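Local coordinates for protein heroin esterase (Rhodococcus sp., PDB 1LZL) that probably hydrolyses the acetyl ester bonds of heroin, as an acetyl esterase of the alpha/beta hydrolase fold, at residues G88-G93 against L216-Y221; G164-T169 against Q184-P189; T169-R174 against S241-L246; L191-E196 against Y237-R242; T197-N202 against L262-I267. One frame throughout, in Å; residues are numbered along the deposited sequence.

Overall arrangement
From the N terminus, the loop after strand 79-85 is the first to enter a contact, and interaction 1 closes its long excursion on helix 211-222. Nested inside that excursion, interaction 2 closes the short connection from helix 161-176 to strand 183-187. Interaction 3 starts further along the same helix, shares Thr169 with interaction 2, and crosses both 1 and 2 before it closes at 241-246. Interactions 4 and 5 open one after the other behind strand 183-187. Interaction 4 crosses 1 and ends on the same loop as 3, sharing Ser241 and Arg242; interaction 5 crosses 1, 3 and 4, adding helix 263-275. Together they tie helix 161-176 to the sheet and the elements after strand 183-187.

Interaction 1: G88-G93 against L216-Y221; sequences GGFAIG and LSWKYY
Two aromatic contacts of the Phe90 ring carry this interface. Its face lies flat on the ring of Tyr221, with centroids 3.8 Å apart and planes only 7° from parallel, a face-to-face stack with a modest offset; the closest carbons are Phe90 CG and Tyr221 CG at 3.5 Å. The outer edge of the same ring, at CE2 and CZ, is turned toward the face of the six-membered ring of Trp218 in an edge-to-face pair with planes at 59°. Torsions set up both contacts: CG of Phe90 is anti to its carbonyl carbon, whereas CG of Tyr221 is anti to its backbone N, which swings that ring over Phe90. Next to the cluster, the hydroxyl Ser217 OG comes within 2.7 Å of Gly89 O and also hydrogen-bonds with Glu190 OE2, so its single proton has two oxygens to choose from. Ala91 CB touches Tyr220 CD2 at 3.9 Å, while the hydroxyl of Tyr220 reaches Phe23 O.

In the second shell, Leu165 of helix 161-176 packs against both stacked rings. The loop's own shape is fixed by Gly88 O, which accepts from both Ala91 N and Ile92 N, and by the positive phi of Gly88, Gly89 and Phe90; at Gly88 the backbone angles by themselves call for glycine. The His-Gly-Gly-Gly sequence ending at Gly89 is the signature of hormone-sensitive-lipase-like esterases, in whose relatives this loop supplies the oxyanion hole, and Phe90 ties its end to helix 211-222, probably part of the cap.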
# COMPACT_ATOMS: atom_id res chain seq x y z
N GLY A 88 3.83 5.86 2.72
CA GLY A 88 4.55 6.85 3.54
C GLY A 88 5.82 6.28 4.11
O GLY A 88 6.36 6.74 5.15
N GLY A 89 6.42 5.29 3.46
CA GLY A 89 7.72 4.81 3.88
C GLY A 89 7.79 4.23 5.28
O GLY A 89 8.89 4.14 5.84
N PHE A 90 6.67 3.78 5.83
CA PHE A 90 6.55 3.19 7.19
C PHE A 90 6.57 4.27 8.26
O PHE A 90 6.24 3.96 9.42
CB PHE A 90 7.61 2.13 7.52
CG PHE A 90 7.68 0.97 6.54
CD1 PHE A 90 6.63 0.07 6.39
CD2 PHE A 90 8.79 0.77 5.74
CE1 PHE A 90 6.71 -0.98 5.48
CE2 PHE A 90 8.90 -0.28 4.84
CZ PHE A 90 7.84 -1.18 4.70
N ALA A 91 6.93 5.51 7.94
CA ALA A 91 7.16 6.52 9.00
C ALA A 91 6.32 7.76 8.88
O ALA A 91 6.33 8.59 9.82
CB ALA A 91 8.66 6.88 9.03
N ILE A 92 5.62 7.93 7.74
CA ILE A 92 4.76 9.11 7.59
C ILE A 92 3.39 8.72 7.05
O ILE A 92 3.25 7.54 6.61
CB ILE A 92 5.38 10.20 6.66
CG1 ILE A 92 5.34 9.90 5.18
CG2 ILE A 92 6.79 10.51 7.15
CD1 ILE A 92 6.10 10.96 4.36
N GLY A 93 2.42 9.62 7.09
CA GLY A 93 1.10 9.35 6.50
C GLY A 93 0.10 8.94 7.54
O GLY A 93 0.40 8.49 8.65
N LEU A 216 16.69 5.19 4.88
CA LEU A 216 16.13 5.76 6.11
C LEU A 216 14.80 5.06 6.42
O LEU A 216 14.51 4.78 7.61
CB LEU A 216 15.90 7.27 5.99
CG LEU A 216 17.15 8.15 6.24
CD1 LEU A 216 18.41 7.39 5.95
CD2 LEU A 216 16.97 9.44 5.48
N SER A 217 14.02 4.74 5.41
CA SER A 217 12.69 4.13 5.65
C SER A 217 12.84 2.78 6.29
O SER A 217 12.19 2.47 7.29
CB SER A 217 12.00 4.02 4.30
OG SER A 217 10.82 3.21 4.28
N TRP A 218 13.73 1.93 5.75
CA TRP A 218 13.87 0.61 6.38
C TRP A 218 14.51 0.69 7.75
O TRP A 218 14.21 -0.10 8.64
CB TRP A 218 14.66 -0.32 5.46
CG TRP A 218 13.80 -0.77 4.29
CD1 TRP A 218 13.83 -0.31 2.98
CD2 TRP A 218 12.80 -1.79 4.35
NE1 TRP A 218 12.88 -0.99 2.21
CE2 TRP A 218 12.24 -1.89 3.05
CE3 TRP A 218 12.28 -2.60 5.37
CZ2 TRP A 218 11.23 -2.78 2.74
CZ3 TRP A 218 11.26 -3.52 5.07
CH2 TRP A 218 10.74 -3.60 3.76
N LYS A 219 15.44 1.63 7.94
CA LYS A 219 16.05 1.81 9.27
C LYS A 219 15.00 2.24 10.29
O LYS A 219 14.95 1.69 11.39
CB LYS A 219 17.20 2.81 9.16
CG LYS A 219 17.96 3.06 10.46
CD LYS A 219 18.38 1.70 11.01
CE LYS A 219 19.26 1.73 12.25
NZ LYS A 219 19.80 0.37 12.50
N TYR A 220 14.14 3.20 9.98
CA TYR A 220 13.06 3.58 10.90
C TYR A 220 12.17 2.39 11.22
O TYR A 220 11.80 2.21 12.39
CB TYR A 220 12.19 4.68 10.27
CG TYR A 220 12.89 6.01 10.13
CD1 TYR A 220 13.84 6.42 11.06
CD2 TYR A 220 12.56 6.83 9.08
CE1 TYR A 220 14.43 7.68 10.86
CE2 TYR A 220 13.15 8.08 8.87
CZ TYR A 220 14.09 8.48 9.79
OH TYR A 220 14.70 9.70 9.61
N TYR A 221 11.81 1.62 10.20
CA TYR A 221 10.84 0.52 10.41
C TYR A 221 11.41 -0.65 11.20
O TYR A 221 10.77 -1.20 12.10
CB TYR A 221 10.45 0.03 9.01
CG TYR A 221 9.35 -1.01 8.95
CD1 TYR A 221 8.25 -0.99 9.79
CD2 TYR A 221 9.43 -2.01 7.99
CE1 TYR A 221 7.27 -1.98 9.68
CE2 TYR A 221 8.46 -2.99 7.85
CZ TYR A 221 7.37 -2.95 8.73
OH TYR A 221 6.36 -3.91 8.62

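Interaction 2: G164-T169 against Q184-P189; sequences GLAAGT and QFLEIP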
# COMPACT_ATOMS: atom_id res chain seq x y z
N GLY A 164 3.97 -2.94 0.97
CA GLY A 164 4.80 -3.91 1.70
C GLY A 164 4.07 -4.48 2.90
O GLY A 164 4.05 -5.69 3.13
N LEU A 165 3.39 -3.62 3.65
CA LEU A 165 2.55 -4.09 4.77
C LEU A 165 1.44 -5.01 4.27
O LEU A 165 1.15 -6.02 4.92
CB LEU A 165 1.96 -2.89 5.49
CG LEU A 165 2.95 -1.99 6.25
CD1 LEU A 165 2.30 -0.68 6.67
CD2 LEU A 165 3.51 -2.69 7.47
N ALA A 166 0.81 -4.68 3.12
CA ALA A 166 -0.21 -5.57 2.55
C ALA A 166 0.39 -6.93 2.23
O ALA A 166 -0.15 -7.99 2.59
CB ALA A 166 -0.75 -4.88 1.31
N ALA A 167 1.51 -6.93 1.51
CA ALA A 167 2.15 -8.21 1.13
C ALA A 167 2.55 -8.99 2.37
O ALA A 167 2.40 -10.24 2.40
CB ALA A 167 3.35 -7.95 0.24
N GLY A 168 3.05 -8.35 3.42
CA GLY A 168 3.40 -9.05 4.63
C GLY A 168 2.19 -9.59 5.37
O GLY A 168 2.23 -10.73 5.92
N THR A 169 1.12 -8.79 5.39
CA THR A 169 -0.14 -9.23 5.98
C THR A 169 -0.71 -10.43 5.21
O THR A 169 -1.25 -11.36 5.85
CB THR A 169 -1.15 -8.07 5.95
OG1 THR A 169 -0.59 -7.03 6.80
CG2 THR A 169 -2.48 -8.50 6.53
N GLN A 184 -5.10 -9.76 -3.76
CA GLN A 184 -4.00 -8.94 -3.24
C GLN A 184 -3.69 -7.81 -4.19
O GLN A 184 -3.42 -8.09 -5.35
CB GLN A 184 -2.80 -9.87 -3.02
CG GLN A 184 -1.56 -9.10 -2.58
CD GLN A 184 -0.38 -9.99 -2.22
OE1 GLN A 184 0.26 -9.74 -1.22
NE2 GLN A 184 -0.12 -10.99 -3.07
N PHE A 185 -3.67 -6.56 -3.72
CA PHE A 185 -3.49 -5.41 -4.61
C PHE A 185 -2.28 -4.61 -4.12
O PHE A 185 -2.38 -3.99 -3.03
CB PHE A 185 -4.78 -4.58 -4.63
CG PHE A 185 -4.68 -3.38 -5.55
CD1 PHE A 185 -4.14 -2.15 -5.16
CD2 PHE A 185 -5.11 -3.51 -6.86
CE1 PHE A 185 -4.04 -1.11 -6.05
CE2 PHE A 185 -5.02 -2.44 -7.75
CZ PHE A 185 -4.47 -1.25 -7.36
N LEU A 186 -1.22 -4.61 -4.90
CA LEU A 186 0.03 -4.01 -4.49
C LEU A 186 0.42 -2.87 -5.40
O LEU A 186 0.82 -3.13 -6.57
CB LEU A 186 1.14 -5.10 -4.46
CG LEU A 186 0.80 -6.33 -3.59
CD1 LEU A 186 1.97 -7.31 -3.61
CD2 LEU A 186 0.46 -5.94 -2.14
N GLU A 187 0.33 -1.63 -4.94
CA GLU A 187 0.67 -0.51 -5.82
C GLU A 187 2.02 0.04 -5.44
O GLU A 187 2.17 0.42 -4.26
CB GLU A 187 -0.46 0.53 -5.68
CG GLU A 187 -0.35 1.80 -6.47
CD GLU A 187 -1.64 2.63 -6.44
OE1 GLU A 187 -2.45 2.50 -5.50
OE2 GLU A 187 -1.78 3.43 -7.42
N ILE A 188 2.94 0.12 -6.38
CA ILE A 188 4.31 0.60 -6.15
C ILE A 188 4.85 0.10 -4.80
O ILE A 188 5.34 0.83 -3.97
CB ILE A 188 4.44 2.11 -6.33
CG1 ILE A 188 3.57 3.01 -5.41
CG2 ILE A 188 4.17 2.45 -7.79
CD1 ILE A 188 3.72 4.52 -5.61
N PRO A 189 4.76 -1.23 -4.54
CA PRO A 189 5.07 -1.69 -3.19
C PRO A 189 6.52 -1.59 -2.77
O PRO A 189 7.42 -1.76 -3.62
CB PRO A 189 4.67 -3.20 -3.25
CG PRO A 189 4.85 -3.56 -4.70
CD PRO A 189 4.36 -2.33 -5.46
O HOH W 1 2.34 -11.30 -0.38
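Leu186 and Ala167 bury the most surface here, and the isobutyl fork of Leu186 explains why. With CG anti to the carbonyl carbon, the leucine brings its two methyls up to the helix side by side: CD2 rests on Ala166 CB at 3.8 Å, and CD1 meets Ala167 CB at 4.1 Å. CD2 also lies 3.9 Å from Ala167 N, so the methyl packs against backbone as well as side chain. Small alanines let the strand's leucine come this close. The segment axes pass 8.2 Å apart and run nearly antiparallel, at 153°. This is the return of a beta-alpha-beta crossover, in which strand 153-159 leads into helix 161-176 and the chain comes back along strand 183-187; the helix start belongs to the probable nucleophile elbow of the alpha/beta hydrolase fold, whose residues Ala166 touches with its methyl.

Ala167 has a second, polar neighbour. The extended chain of Gln184, its CG anti to the backbone N, carries OE1 to 3.4 Å from Ala167 CA. No direct hydrogen bond spans the segments; instead one water donates to Gln184 OE1 at 2.7 Å and to Ala167 O at 3.0 Å, linking the amide oxygen to a helix carbonyl. The other end of the amide is satisfied on the sheet side, where NE2 hydrogen-bonds Thr252 OG1 of the neighbouring strand. Beyond the end of the strand, Pro189 lays its CB 4.3 Å from Gly164 N.

Interaction 3: T169-R174 against S241-L246; sequences TVLKAR and SRATDL
Within the alpha/beta hydrolase fold, helix 161-176 follows the probable nucleophile elbow, and its later turns are covered here by the loop that leads into strand 252-257. Along that loop, Ser241 and Arg242 form the end of a 3-10 segment, and Ala243 is the first residue to touch: its CB sits 4.2 Å from Leu171 CD1. Asp245 then provides the polar heart of the contact. Its backbone O accepts two bonds from the end of the Arg174 guanidinium, the shorter from NH1 at 2.8 Å with an N-H...O angle of 158°, the other from NH2 at 3.2 Å and a more bent 136°. The oxygen lies in the guanidinium plane; seen from the carbonyl, NH2 is in plane and NH1 stands above it. The bend at chi3 (64°) of Arg174 turns the group to this position. The Asp245 carboxylate lies over one guanidinium face, where OD2 makes only a long salt bridge of 3.9 Å to NH1 that no N-H points at, while OD1 bonds Thr247 OG1. NH1 also reaches Thr247 O. An alanine in place of Arg174 would lose the guanidinium bonds to Asp245 O and Thr247 O and would probably loosen the loop against the helix. At the end of the segment, Leu246 turns its side chain back to the helix and sets CD2 4.4 Å from Leu171 CD2.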
# COMPACT_ATOMS: atom_id res chain seq x y z
N THR A 169 1.12 -8.79 5.39
CA THR A 169 -0.14 -9.23 5.98
C THR A 169 -0.71 -10.43 5.21
O THR A 169 -1.25 -11.36 5.85
CB THR A 169 -1.15 -8.07 5.95
OG1 THR A 169 -0.59 -7.03 6.80
CG2 THR A 169 -2.48 -8.50 6.53
N VAL A 170 -0.60 -10.44 3.90
CA VAL A 170 -1.11 -11.56 3.09
C VAL A 170 -0.26 -12.80 3.29
O VAL A 170 -0.85 -13.90 3.42
CB VAL A 170 -1.21 -11.13 1.62
CG1 VAL A 170 -1.43 -12.35 0.69
CG2 VAL A 170 -2.33 -10.10 1.44
N LEU A 171 1.04 -12.69 3.42
CA LEU A 171 1.90 -13.81 3.80
C LEU A 171 1.47 -14.35 5.16
O LEU A 171 1.31 -15.57 5.32
CB LEU A 171 3.39 -13.46 3.83
CG LEU A 171 3.99 -13.39 2.43
CD1 LEU A 171 5.26 -12.54 2.46
CD2 LEU A 171 4.26 -14.82 1.93
N LYS A 172 1.28 -13.45 6.14
CA LYS A 172 0.91 -13.86 7.49
C LYS A 172 -0.43 -14.54 7.48
O LYS A 172 -0.62 -15.59 8.16
CB LYS A 172 0.91 -12.61 8.41
CG LYS A 172 0.62 -13.02 9.86
CD LYS A 172 1.08 -11.89 10.79
CE LYS A 172 2.60 -12.01 10.98
NZ LYS A 172 2.98 -12.64 12.30
N ALA A 173 -1.40 -14.06 6.72
CA ALA A 173 -2.75 -14.64 6.64
C ALA A 173 -2.69 -16.06 6.09
O ALA A 173 -3.32 -16.98 6.64
CB ALA A 173 -3.69 -13.74 5.83
N ARG A 174 -1.88 -16.22 5.03
CA ARG A 174 -1.74 -17.58 4.49
C ARG A 174 -1.12 -18.51 5.50
O ARG A 174 -1.63 -19.62 5.74
CB ARG A 174 -0.87 -17.51 3.22
CG ARG A 174 -0.66 -18.90 2.64
CD ARG A 174 0.53 -18.98 1.73
NE ARG A 174 1.77 -18.72 2.44
CZ ARG A 174 2.98 -18.56 1.85
NH1 ARG A 174 3.13 -18.62 0.52
NH2 ARG A 174 4.02 -18.33 2.64
N SER A 241 10.01 -9.61 -0.01
CA SER A 241 10.92 -10.14 -1.02
C SER A 241 11.82 -11.24 -0.46
O SER A 241 12.33 -12.04 -1.27
CB SER A 241 11.79 -9.00 -1.56
OG SER A 241 10.99 -7.99 -2.19
N ARG A 242 12.04 -11.26 0.85
CA ARG A 242 12.86 -12.35 1.45
C ARG A 242 12.11 -13.65 1.54
O ARG A 242 12.73 -14.70 1.83
CB ARG A 242 13.35 -11.88 2.81
CG ARG A 242 14.40 -10.77 2.71
CD ARG A 242 14.81 -10.37 4.12
NE ARG A 242 15.79 -9.30 4.21
CZ ARG A 242 17.06 -9.47 4.58
NH1 ARG A 242 17.53 -10.68 4.87
NH2 ARG A 242 17.88 -8.43 4.65
N ALA A 243 10.80 -13.68 1.32
CA ALA A 243 10.16 -15.00 1.39
C ALA A 243 10.54 -15.92 0.25
O ALA A 243 10.60 -15.47 -0.88
CB ALA A 243 8.65 -14.79 1.30
N THR A 244 10.73 -17.20 0.51
CA THR A 244 11.09 -18.16 -0.51
C THR A 244 9.91 -19.00 -1.00
O THR A 244 9.96 -19.58 -2.09
CB THR A 244 12.20 -19.12 0.02
OG1 THR A 244 11.74 -19.72 1.23
CG2 THR A 244 13.45 -18.32 0.29
N ASP A 245 8.83 -19.11 -0.24
CA ASP A 245 7.68 -19.88 -0.70
C ASP A 245 6.52 -18.91 -0.92
O ASP A 245 5.91 -18.42 0.04
CB ASP A 245 7.30 -20.96 0.29
CG ASP A 245 5.93 -21.55 -0.00
OD1 ASP A 245 5.57 -21.66 -1.20
OD2 ASP A 245 5.21 -21.89 0.96
N LEU A 246 6.25 -18.63 -2.20
CA LEU A 246 5.13 -17.78 -2.56
C LEU A 246 3.91 -18.56 -3.05
O LEU A 246 2.95 -17.99 -3.54
CB LEU A 246 5.55 -16.74 -3.63
CG LEU A 246 6.71 -15.84 -3.19
CD1 LEU A 246 7.09 -14.84 -4.28
CD2 LEU A 246 6.34 -15.11 -1.90

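Interaction 4: L191-E196 against Y237-R242; sequences LDDRLE and YAAPSR
An Asx turn headed by Asp192 and two side-on arginine-carboxylate pairs organise this meeting of two loops of the alpha/beta hydrolase fold, one after strand 183-187 and one before strand 252-257, beside helix 161-176. Asp192 OD1 takes two donors: Arg194 N at 3.0 Å, from above the carboxylate plane, closes the turn, and Arg194 NE at 2.8 Å comes in on the syn lone pair. Arg194 NH2 completes the pair at 2.9 Å from Asp192 OD2.

Across the segments, Arg242 grips Asp193 in the same side-on fashion. NE gives a nearly straight bond (172°) to OD1 at 2.7 Å, NH2 reaches OD2 at 2.9 Å, and both oxygens offer syn lone pairs, with the flat groups nearly coplanar. Asp193 CG takes the crowded position between its backbone N and carbonyl carbon, and OD2 has a further partner in Tyr226 OH. Arg242 NH2 and NH1 make further, weak bonds to Pro229 O and Asp231 O. Backbone groups are matched too: Ser241 N donates to Leu191 O at 3.1 Å and 169°, while Leu191 N and Asp192 N both find Glu265 OE2.

The two guanidinium planes are 27° apart, and each group lies against the other's aliphatic chain, with Arg194 CD over a face of Arg242. NE of Arg194 is only 4.4 Å from NE of Arg242, a repulsion that their respective aspartates would be expected to offset. Glu196 OE2 covers one face of the Arg194 guanidinium as a long salt bridge; over the opposite face, centred, stands Arg242 CG, 3.9 Å above the plane.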
# COMPACT_ATOMS: atom_id res chain seq x y z
N LEU A 191 9.12 -3.57 -0.75
CA LEU A 191 9.11 -5.00 -0.41
C LEU A 191 10.44 -5.56 0.10
O LEU A 191 10.48 -6.59 0.74
CB LEU A 191 8.72 -5.82 -1.64
CG LEU A 191 7.30 -5.60 -2.20
CD1 LEU A 191 7.20 -6.17 -3.61
CD2 LEU A 191 6.26 -6.19 -1.27
N ASP A 192 11.55 -4.88 -0.25
CA ASP A 192 12.88 -5.50 -0.03
C ASP A 192 13.83 -4.54 0.64
O ASP A 192 14.12 -3.49 0.06
CB ASP A 192 13.40 -5.90 -1.43
CG ASP A 192 14.60 -6.83 -1.37
OD1 ASP A 192 15.22 -6.87 -0.26
OD2 ASP A 192 14.95 -7.50 -2.36
N ASP A 193 14.29 -4.86 1.85
CA ASP A 193 15.16 -3.93 2.59
C ASP A 193 16.58 -3.95 2.05
O ASP A 193 17.36 -3.10 2.47
CB ASP A 193 15.19 -4.30 4.08
CG ASP A 193 15.71 -5.71 4.26
OD1 ASP A 193 15.12 -6.68 3.75
OD2 ASP A 193 16.77 -5.81 4.92
N ARG A 194 16.90 -4.89 1.18
CA ARG A 194 18.33 -5.09 0.84
C ARG A 194 18.81 -4.05 -0.13
O ARG A 194 20.06 -3.86 -0.22
CB ARG A 194 18.51 -6.50 0.29
CG ARG A 194 18.29 -7.52 1.37
CD ARG A 194 18.11 -8.92 0.85
NE ARG A 194 16.96 -9.06 -0.03
CZ ARG A 194 16.55 -10.20 -0.57
NH1 ARG A 194 17.15 -11.36 -0.34
NH2 ARG A 194 15.47 -10.17 -1.35
N LEU A 195 17.99 -3.35 -0.88
CA LEU A 195 18.44 -2.22 -1.73
C LEU A 195 19.50 -2.64 -2.75
O LEU A 195 20.42 -1.86 -3.02
CB LEU A 195 18.87 -1.00 -0.88
CG LEU A 195 17.95 -0.68 0.32
CD1 LEU A 195 18.38 0.62 1.02
CD2 LEU A 195 16.50 -0.59 -0.09
N GLU A 196 19.32 -3.85 -3.29
CA GLU A 196 20.35 -4.38 -4.21
C GLU A 196 19.93 -4.49 -5.65
O GLU A 196 20.75 -4.83 -6.52
CB GLU A 196 20.80 -5.77 -3.73
CG GLU A 196 19.77 -6.90 -3.68
CD GLU A 196 20.21 -8.08 -2.84
OE1 GLU A 196 21.31 -8.06 -2.22
OE2 GLU A 196 19.47 -9.10 -2.75
N TYR A 237 7.67 -11.11 6.96
CA TYR A 237 6.51 -10.23 7.03
C TYR A 237 6.93 -8.75 7.02
O TYR A 237 6.06 -7.91 6.73
CB TYR A 237 5.68 -10.55 8.27
CG TYR A 237 5.39 -12.03 8.39
CD1 TYR A 237 4.71 -12.72 7.42
CD2 TYR A 237 5.80 -12.77 9.49
CE1 TYR A 237 4.43 -14.06 7.50
CE2 TYR A 237 5.54 -14.12 9.60
CZ TYR A 237 4.84 -14.77 8.61
OH TYR A 237 4.61 -16.14 8.71
N ALA A 238 8.18 -8.45 7.33
CA ALA A 238 8.75 -7.12 7.24
C ALA A 238 9.15 -6.84 5.79
O ALA A 238 8.87 -5.75 5.28
CB ALA A 238 9.97 -6.96 8.16
N ALA A 239 9.85 -7.80 5.17
CA ALA A 239 10.39 -7.62 3.82
C ALA A 239 9.97 -8.82 2.98
O ALA A 239 10.73 -9.82 2.92
CB ALA A 239 11.92 -7.49 3.85
N PRO A 240 8.77 -8.79 2.43
CA PRO A 240 8.23 -9.94 1.68
C PRO A 240 9.15 -10.44 0.58
O PRO A 240 9.08 -11.64 0.26
CB PRO A 240 6.92 -9.36 1.13
CG PRO A 240 6.49 -8.39 2.22
CD PRO A 240 7.76 -7.71 2.62
N SER A 241 10.01 -9.61 -0.01
CA SER A 241 10.92 -10.14 -1.02
C SER A 241 11.82 -11.24 -0.46
O SER A 241 12.33 -12.04 -1.27
CB SER A 241 11.79 -9.00 -1.56
OG SER A 241 10.99 -7.99 -2.19
N ARG A 242 12.04 -11.26 0.85
CA ARG A 242 12.86 -12.35 1.45
C ARG A 242 12.11 -13.65 1.54
O ARG A 242 12.73 -14.70 1.83
CB ARG A 242 13.35 -11.88 2.81
CG ARG A 242 14.40 -10.77 2.71
CD ARG A 242 14.81 -10.37 4.12
NE ARG A 242 15.79 -9.30 4.21
CZ ARG A 242 17.06 -9.47 4.58
NH1 ARG A 242 17.53 -10.68 4.87
NH2 ARG A 242 17.88 -8.43 4.65

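Interaction 5: T197-N202 against L262-I267; sequences TVSMTN and LRDEGI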
# COMPACT_ATOMS: atom_id res chain seq x y z
N THR A 197 18.68 -4.17 -5.96
CA THR A 197 18.27 -4.14 -7.36
C THR A 197 18.93 -2.99 -8.10
O THR A 197 19.35 -1.97 -7.53
CB THR A 197 16.73 -4.00 -7.44
OG1 THR A 197 16.39 -2.78 -6.77
CG2 THR A 197 16.02 -5.18 -6.81
N VAL A 198 18.95 -3.12 -9.44
CA VAL A 198 19.48 -1.99 -10.24
C VAL A 198 18.71 -0.72 -9.99
O VAL A 198 19.34 0.37 -9.84
CB VAL A 198 19.45 -2.32 -11.74
CG1 VAL A 198 19.87 -1.12 -12.58
CG2 VAL A 198 20.37 -3.51 -11.99
N SER A 199 17.37 -0.73 -9.95
CA SER A 199 16.70 0.56 -9.74
C SER A 199 17.08 1.17 -8.39
O SER A 199 17.11 2.39 -8.28
CB SER A 199 15.20 0.42 -9.94
OG SER A 199 14.61 -0.57 -9.07
N MET A 200 17.31 0.27 -7.42
CA MET A 200 17.62 0.79 -6.08
C MET A 200 19.05 1.31 -6.04
O MET A 200 19.32 2.25 -5.24
CB MET A 200 17.39 -0.28 -5.05
CG MET A 200 16.79 -0.04 -3.72
SD MET A 200 16.09 1.53 -3.30
CE MET A 200 14.38 1.08 -3.02
N THR A 201 19.97 0.74 -6.83
CA THR A 201 21.33 1.31 -6.83
C THR A 201 21.42 2.57 -7.72
O THR A 201 22.30 3.39 -7.40
CB THR A 201 22.40 0.32 -7.33
OG1 THR A 201 22.15 -0.06 -8.69
CG2 THR A 201 22.43 -0.96 -6.48
N ASN A 202 20.60 2.69 -8.76
CA ASN A 202 20.78 3.76 -9.73
C ASN A 202 19.89 4.97 -9.52
O ASN A 202 20.22 6.08 -10.02
CB ASN A 202 20.53 3.22 -11.15
CG ASN A 202 21.56 2.22 -11.62
OD1 ASN A 202 22.39 1.60 -10.94
ND2 ASN A 202 21.49 1.97 -12.93
N LEU A 262 11.76 1.54 -6.30
CA LEU A 262 11.06 0.30 -5.94
C LEU A 262 10.68 -0.53 -7.16
O LEU A 262 10.14 -1.65 -7.00
CB LEU A 262 9.78 0.67 -5.18
CG LEU A 262 9.99 1.46 -3.87
CD1 LEU A 262 8.65 1.85 -3.27
CD2 LEU A 262 10.81 0.63 -2.90
N ARG A 263 10.90 -0.02 -8.37
CA ARG A 263 10.38 -0.71 -9.56
C ARG A 263 10.85 -2.14 -9.66
O ARG A 263 10.06 -3.08 -9.87
CB ARG A 263 10.85 0.11 -10.79
CG ARG A 263 10.41 -0.49 -12.13
CD ARG A 263 11.30 0.17 -13.22
NE ARG A 263 12.64 -0.38 -13.17
CZ ARG A 263 13.73 0.26 -13.65
NH1 ARG A 263 13.61 1.48 -14.19
NH2 ARG A 263 14.90 -0.35 -13.56
N ASP A 264 12.17 -2.37 -9.54
CA ASP A 264 12.65 -3.71 -9.83
C ASP A 264 12.17 -4.68 -8.76
O ASP A 264 11.83 -5.82 -9.14
CB ASP A 264 14.18 -3.75 -9.88
CG ASP A 264 14.77 -3.02 -11.07
OD1 ASP A 264 14.04 -2.49 -11.92
OD2 ASP A 264 16.02 -2.95 -11.11
N GLU A 265 12.12 -4.32 -7.47
CA GLU A 265 11.70 -5.34 -6.48
C GLU A 265 10.24 -5.68 -6.71
O GLU A 265 9.80 -6.79 -6.44
CB GLU A 265 12.00 -4.82 -5.07
CG GLU A 265 11.13 -3.67 -4.59
CD GLU A 265 11.86 -2.88 -3.49
OE1 GLU A 265 12.97 -2.40 -3.79
OE2 GLU A 265 11.34 -2.78 -2.35
N GLY A 266 9.42 -4.72 -7.22
CA GLY A 266 8.04 -5.00 -7.53
C GLY A 266 7.92 -5.97 -8.68
O GLY A 266 7.19 -6.99 -8.61
N ILE A 267 8.65 -5.73 -9.79
CA ILE A 267 8.62 -6.66 -10.93
C ILE A 267 9.14 -8.03 -10.50
O ILE A 267 8.53 -9.03 -10.86
CB ILE A 267 9.45 -6.09 -12.11
CG1 ILE A 267 8.84 -4.80 -12.63
CG2 ILE A 267 9.63 -7.11 -13.23
CD1 ILE A 267 9.67 -4.04 -13.65
O HOH W 2 13.70 -2.20 -6.29
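The best-held polar atom is the oxygen of a water gripped by three bonds: it accepts from Thr197 OG1 at 2.8 Å and Glu265 N at 2.9 Å, and donates to Glu265 OE1 at 2.6 Å. The other carboxylate oxygen, Glu265 OE2, accepts from Leu191 N and Asp192 N. Thr197, the N-cap of helix 198-202, also takes Met200 N on its hydroxyl. Beside the water, Ser199 and Asp264 exchange bonds: Ser199 N gives to Asp264 OD2 at 2.8 Å, from above the carboxylate plane, and Asp264 N gives to Ser199 OG at 3.1 Å. That hydroxyl also bonds Pro261 O. Asp264 OD1 is held by Arg263 NE and NH2, whose guanidinium face lies under Ser199 CB. Replacing Asp264 by an alanine would leave Ser199 N and Arg263 without these acceptors and would probably loosen the helix pair. Met200 CE packs against Leu262 CD2 at 3.6 Å.

Helix 198-202 and segment 263-267 of helix 263-275 run antiparallel, their segment axes 8.6 Å apart at 171°. Ile267 and Arg263 rest on strands 252-257 and 280-285, Met200 touches helix 211-222, and Leu262 adjoins His290 of the probable Ser-His-Asp triad.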